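Local structure of flavin prenyltransferase UbiX (Methanocaldococcus jannaschii, 6M8V) at residues F76-V81 and V104-A108; R113-I117 and D169-I173. The protein probably catalyses the metal-independent transfer of a dimethylallyl group from dimethylallyl phosphate to reduced FMN, making the prenylated flavin cofactor used by UbiD decarboxylases. Residues are numbered along the deposited sequence.

Contact 1: F76-V81 and V104-A108; sequences FDAVVV and VCDIA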
loop_
_atom_site.group_PDB
_atom_site.type_symbol
_atom_site.label_atom_id
_atom_site.label_comp_id
_atom_site.label_asym_id
_atom_site.label_seq_id
_atom_site.Cartn_x
_atom_site.Cartn_y
_atom_site.Cartn_z
ATOM N N PHE A 76 21.361 -24.720 13.043
ATOM C CA PHE A 76 20.428 -25.801 12.767
ATOM C C PHE A 76 20.017 -25.705 11.306
ATOM O O PHE A 76 20.278 -24.705 10.630
ATOM C CB PHE A 76 19.204 -25.767 13.696
ATOM C CG PHE A 76 18.454 -24.456 13.693
ATOM C CD1 PHE A 76 17.580 -24.133 12.662
ATOM C CD2 PHE A 76 18.601 -23.562 14.744
ATOM C CE1 PHE A 76 16.885 -22.932 12.671
ATOM C CE2 PHE A 76 17.905 -22.363 14.762
ATOM C CZ PHE A 76 17.048 -22.047 13.727
ATOM N N ASP A 77 19.367 -26.759 10.816
ATOM C CA ASP A 77 18.987 -26.820 9.411
ATOM C C ASP A 77 17.541 -26.421 9.149
ATOM O O ASP A 77 17.266 -25.801 8.116
ATOM C CB ASP A 77 19.225 -28.231 8.863
ATOM C CG ASP A 77 20.697 -28.581 8.792
ATOM O OD1 ASP A 77 21.465 -27.795 8.200
ATOM O OD2 ASP A 77 21.085 -29.636 9.338
ATOM N N ALA A 78 16.615 -26.751 10.047
ATOM C CA ALA A 78 15.208 -26.500 9.776
ATOM C C ALA A 78 14.428 -26.448 11.079
ATOM O O ALA A 78 14.796 -27.084 12.071
ATOM C CB ALA A 78 14.617 -27.575 8.856
ATOM N N VAL A 79 13.342 -25.680 11.052
ATOM C CA VAL A 79 12.376 -25.607 12.139
ATOM C C VAL A 79 11.033 -26.069 11.602
ATOM O O VAL A 79 10.635 -25.685 10.497
ATOM C CB VAL A 79 12.259 -24.178 12.708
ATOM C CG1 VAL A 79 11.304 -24.151 13.892
ATOM C CG2 VAL A 79 13.618 -23.668 13.105
ATOM N N VAL A 80 10.337 -26.896 12.374
ATOM C CA VAL A 80 8.980 -27.309 12.046
ATOM C C VAL A 80 8.097 -26.997 13.242
ATOM O O VAL A 80 8.306 -27.545 14.330
ATOM C CB VAL A 80 8.881 -28.799 11.681
ATOM C CG1 VAL A 80 7.488 -29.107 11.130
ATOM C CG2 VAL A 80 9.951 -29.170 10.666
ATOM N N VAL A 81 7.121 -26.121 13.044
ATOM C CA VAL A 81 6.133 -25.800 14.062
ATOM C C VAL A 81 4.884 -26.598 13.708
ATOM O O VAL A 81 4.159 -26.258 12.768
ATOM C CB VAL A 81 5.861 -24.296 14.136
ATOM C CG1 VAL A 81 5.034 -23.971 15.370
ATOM C CG2 VAL A 81 7.176 -23.530 14.152
ATOM N N VAL A 104 13.426 -19.259 18.107
ATOM C CA VAL A 104 14.145 -20.039 17.097
ATOM C C VAL A 104 13.523 -19.863 15.715
ATOM O O VAL A 104 14.217 -19.993 14.699
ATOM C CB VAL A 104 14.247 -21.532 17.482
ATOM C CG1 VAL A 104 14.930 -21.704 18.843
ATOM C CG2 VAL A 104 12.894 -22.215 17.457
ATOM N N CYS A 105 12.220 -19.567 15.636
ATOM C CA CYS A 105 11.653 -19.185 14.342
ATOM C C CYS A 105 12.227 -17.861 13.865
ATOM O O CYS A 105 12.583 -17.722 12.690
ATOM C CB CYS A 105 10.129 -19.097 14.415
ATOM S SG CYS A 105 9.322 -20.675 14.690
ATOM N N ASP A 106 12.325 -16.874 14.761
ATOM C CA ASP A 106 12.898 -15.585 14.383
ATOM C C ASP A 106 14.360 -15.739 13.979
ATOM O O ASP A 106 14.835 -15.068 13.052
ATOM C CB ASP A 106 12.748 -14.592 15.540
ATOM C CG ASP A 106 12.882 -13.144 15.097
ATOM O OD1 ASP A 106 12.227 -12.743 14.105
ATOM O OD2 ASP A 106 13.638 -12.394 15.753
ATOM N N ILE A 107 15.085 -16.630 14.659
ATOM C CA ILE A 107 16.465 -16.929 14.294
ATOM C C ILE A 107 16.520 -17.557 12.908
ATOM O O ILE A 107 17.350 -17.187 12.068
ATOM C CB ILE A 107 17.107 -17.848 15.351
ATOM C CG1 ILE A 107 17.454 -17.054 16.615
ATOM C CG2 ILE A 107 18.330 -18.565 14.782
ATOM C CD1 ILE A 107 17.826 -17.934 17.804
ATOM N N ALA A 108 15.636 -18.524 12.654
ATOM C CA ALA A 108 15.596 -19.157 11.341
ATOM C C ALA A 108 15.411 -18.125 10.240
ATOM O O ALA A 108 16.025 -18.232 9.169
ATOM C CB ALA A 108 14.481 -20.204 11.297
#
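In the Rossmann-like, parallel alpha/beta fold of this flavoprotein, strand 78-84 and helix 100-110 pack as part of a beta-alpha-beta connection, the strand and the helix running roughly antiparallel (137° between the short axes, 9.0 Å apart). F76, just ahead of the strand, meets the helix along V104, I107 and A108: CE2 lies 3.8 Å from I107 CG2 and CE1 3.9 Å from A108 CB, which meets the ring at its edge. A small alanine leaves room for so large a ring, which also makes a cation-pi contact with R113. D77, exposed, is out of reach of the helix, and its OD2 accepts a hydrogen bond from K2 N. A78 and V80 point to the other face of the sheet, V80 touching I3. V79 faces the helix opposite C105, their CA atoms 6.8 Å apart; its beta-branched side chain suits an extended strand and spreads two methyls, CG2 4.0 Å from A108 CB and CG1 4.4 Å from V104 CG2. V81 follows on the same face, its side chain close to that of T88, which lines the FMN pocket. No hydrogen bond crosses; the F76 ring and small or branched apolar groups fill the contact, and V81 CG2 rests 3.6 Å from C105 SG.

Contact 2: R113-I117 and D169-I173; sequences RKLII and DILGI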
loop_
_atom_site.group_PDB
_atom_site.type_symbol
_atom_site.label_atom_id
_atom_site.label_comp_id
_atom_site.label_asym_id
_atom_site.label_seq_id
_atom_site.Cartn_x
_atom_site.Cartn_y
_atom_site.Cartn_z
ATOM N N ARG A 113 17.448 -19.887 7.517
ATOM C CA ARG A 113 17.271 -21.326 7.636
ATOM C C ARG A 113 15.811 -21.683 7.382
ATOM O O ARG A 113 14.910 -20.860 7.548
ATOM C CB ARG A 113 17.722 -21.811 9.018
ATOM C CG ARG A 113 19.190 -21.491 9.306
ATOM C CD ARG A 113 19.541 -21.579 10.781
ATOM N NE ARG A 113 20.879 -21.050 11.053
ATOM C CZ ARG A 113 21.396 -20.898 12.272
ATOM N NH1 ARG A 113 20.691 -21.236 13.343
ATOM N NH2 ARG A 113 22.618 -20.406 12.423
ATOM N N LYS A 114 15.589 -22.925 6.967
ATOM C CA LYS A 114 14.259 -23.343 6.545
ATOM C C LYS A 114 13.280 -23.332 7.718
ATOM O O LYS A 114 13.557 -23.891 8.783
ATOM C CB LYS A 114 14.326 -24.734 5.922
ATOM C CG LYS A 114 12.980 -25.314 5.539
ATOM C CD LYS A 114 13.144 -26.609 4.762
ATOM C CE LYS A 114 13.756 -26.361 3.392
ATOM N NZ LYS A 114 13.940 -27.642 2.650
ATOM N N LEU A 115 12.125 -22.700 7.514
ATOM C CA LEU A 115 11.090 -22.596 8.534
ATOM C C LEU A 115 9.782 -23.118 7.960
ATOM O O LEU A 115 9.272 -22.578 6.968
ATOM C CB LEU A 115 10.934 -21.146 9.012
ATOM C CG LEU A 115 9.774 -20.804 9.958
ATOM C CD1 LEU A 115 9.849 -21.628 11.236
ATOM C CD2 LEU A 115 9.761 -19.301 10.280
ATOM N N ILE A 116 9.242 -24.160 8.585
ATOM C CA ILE A 116 7.964 -24.759 8.216
ATOM C C ILE A 116 6.988 -24.535 9.359
ATOM O O ILE A 116 7.291 -24.868 10.509
ATOM C CB ILE A 116 8.105 -26.265 7.935
ATOM C CG1 ILE A 116 9.139 -26.525 6.835
ATOM C CG2 ILE A 116 6.741 -26.872 7.603
ATOM C CD1 ILE A 116 9.468 -28.003 6.647
ATOM N N ILE A 117 5.815 -23.992 9.046
ATOM C CA ILE A 117 4.761 -23.801 10.036
ATOM C C ILE A 117 3.500 -24.473 9.524
ATOM O O ILE A 117 3.204 -24.428 8.326
ATOM C CB ILE A 117 4.506 -22.308 10.338
ATOM C CG1 ILE A 117 4.077 -21.566 9.077
ATOM C CG2 ILE A 117 5.757 -21.662 10.912
ATOM C CD1 ILE A 117 3.483 -20.195 9.350
ATOM N N ASP A 169 8.934 -34.484 2.672
ATOM C CA ASP A 169 9.206 -34.014 1.314
ATOM C C ASP A 169 9.804 -32.610 1.320
ATOM O O ASP A 169 10.828 -32.358 0.677
ATOM C CB ASP A 169 7.925 -34.039 0.476
ATOM C CG ASP A 169 7.468 -35.447 0.145
ATOM O OD1 ASP A 169 8.298 -36.376 0.229
ATOM O OD2 ASP A 169 6.283 -35.620 -0.218
ATOM N N ILE A 170 9.170 -31.684 2.049
ATOM C CA ILE A 170 9.652 -30.305 2.130
ATOM C C ILE A 170 11.022 -30.243 2.797
ATOM O O ILE A 170 11.862 -29.408 2.442
ATOM C CB ILE A 170 8.621 -29.429 2.875
ATOM C CG1 ILE A 170 7.314 -29.346 2.085
ATOM C CG2 ILE A 170 9.161 -28.038 3.113
ATOM C CD1 ILE A 170 7.435 -28.541 0.800
ATOM N N LEU A 171 11.271 -31.120 3.770
ATOM C CA LEU A 171 12.570 -31.166 4.427
ATOM C C LEU A 171 13.659 -31.752 3.538
ATOM O O LEU A 171 14.838 -31.658 3.891
ATOM C CB LEU A 171 12.465 -31.976 5.723
ATOM C CG LEU A 171 11.642 -31.337 6.843
ATOM C CD1 LEU A 171 11.215 -32.374 7.865
ATOM C CD2 LEU A 171 12.434 -30.227 7.507
ATOM N N GLY A 172 13.301 -32.343 2.401
ATOM C CA GLY A 172 14.281 -33.021 1.578
ATOM C C GLY A 172 14.627 -34.415 2.043
ATOM O O GLY A 172 15.701 -34.923 1.706
ATOM N N ILE A 173 13.749 -35.051 2.809
ATOM C CA ILE A 173 13.986 -36.381 3.354
ATOM C C ILE A 173 13.174 -37.377 2.537
ATOM O O ILE A 173 11.941 -37.289 2.487
ATOM C CB ILE A 173 13.619 -36.444 4.845
ATOM C CG1 ILE A 173 14.472 -35.444 5.632
ATOM C CG2 ILE A 173 13.803 -37.854 5.389
ATOM C CD1 ILE A 173 14.161 -35.391 7.101
HETATM O O HOH W 1 15.985 -28.997 5.127
#
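A single direct hydrogen bond crosses between R113-I117 and D169-I173: K114 NZ donates to I170 O over 2.7 Å. Lysine suits this partly exposed place at the start of the strand, because its long chain carries the ammonium to the C-terminal end of helix 156-171, where backbone carbonyls run out of helical NH partners. A water supports the same end, donating to L171 O at 3.2 Å and accepting a weak bond from K114 NZ at 3.5 Å. Here the helix stops in a Schellman motif: G172 has positive phi, its N bonds to D169 O at 3.0 Å, and a CB at these backbone angles would jam against the preceding carbonyl, so glycine fits. This last long helix of the alpha/beta fold covers the face of the parallel sheet opposite helix 100-110, against which L115 packs. The apolar contacts come from I116, two residues on from K114 and on the same face of the strand, which extends CD1 to within 3.5 Å of I170 CG2 and 3.8 Å of L171 CD2, filling the space between the two side chains. D169 is paired by salt bridges with R180 and, within its own helix, with R166, a predicted dimethylallyl phosphate-binding residue.

Overall arrangement
The two contacts are centred 10 Å apart and follow one another along the chain, contact 1 closing before contact 2 opens. Strands 78-84 and 114-119 are parallel neighbours in the one sheet, joined by a probable hydrogen bond from I116 N to V79 O (2.8 Å). Helix 100-110 leads directly into strand 114-119, with a further probable bond from R113 N to A108 O (2.7 Å) at the turn. C105 SG also meets L115 CD1 at 3.6 Å, so contact 1's helix spans both strands, while helix 156-171 covers the other face. The sheet is thus sandwiched between helices; the FMN pocket, through T88, borders contact 1, and R166, predicted to bind dimethylallyl phosphate, lies near contact 2.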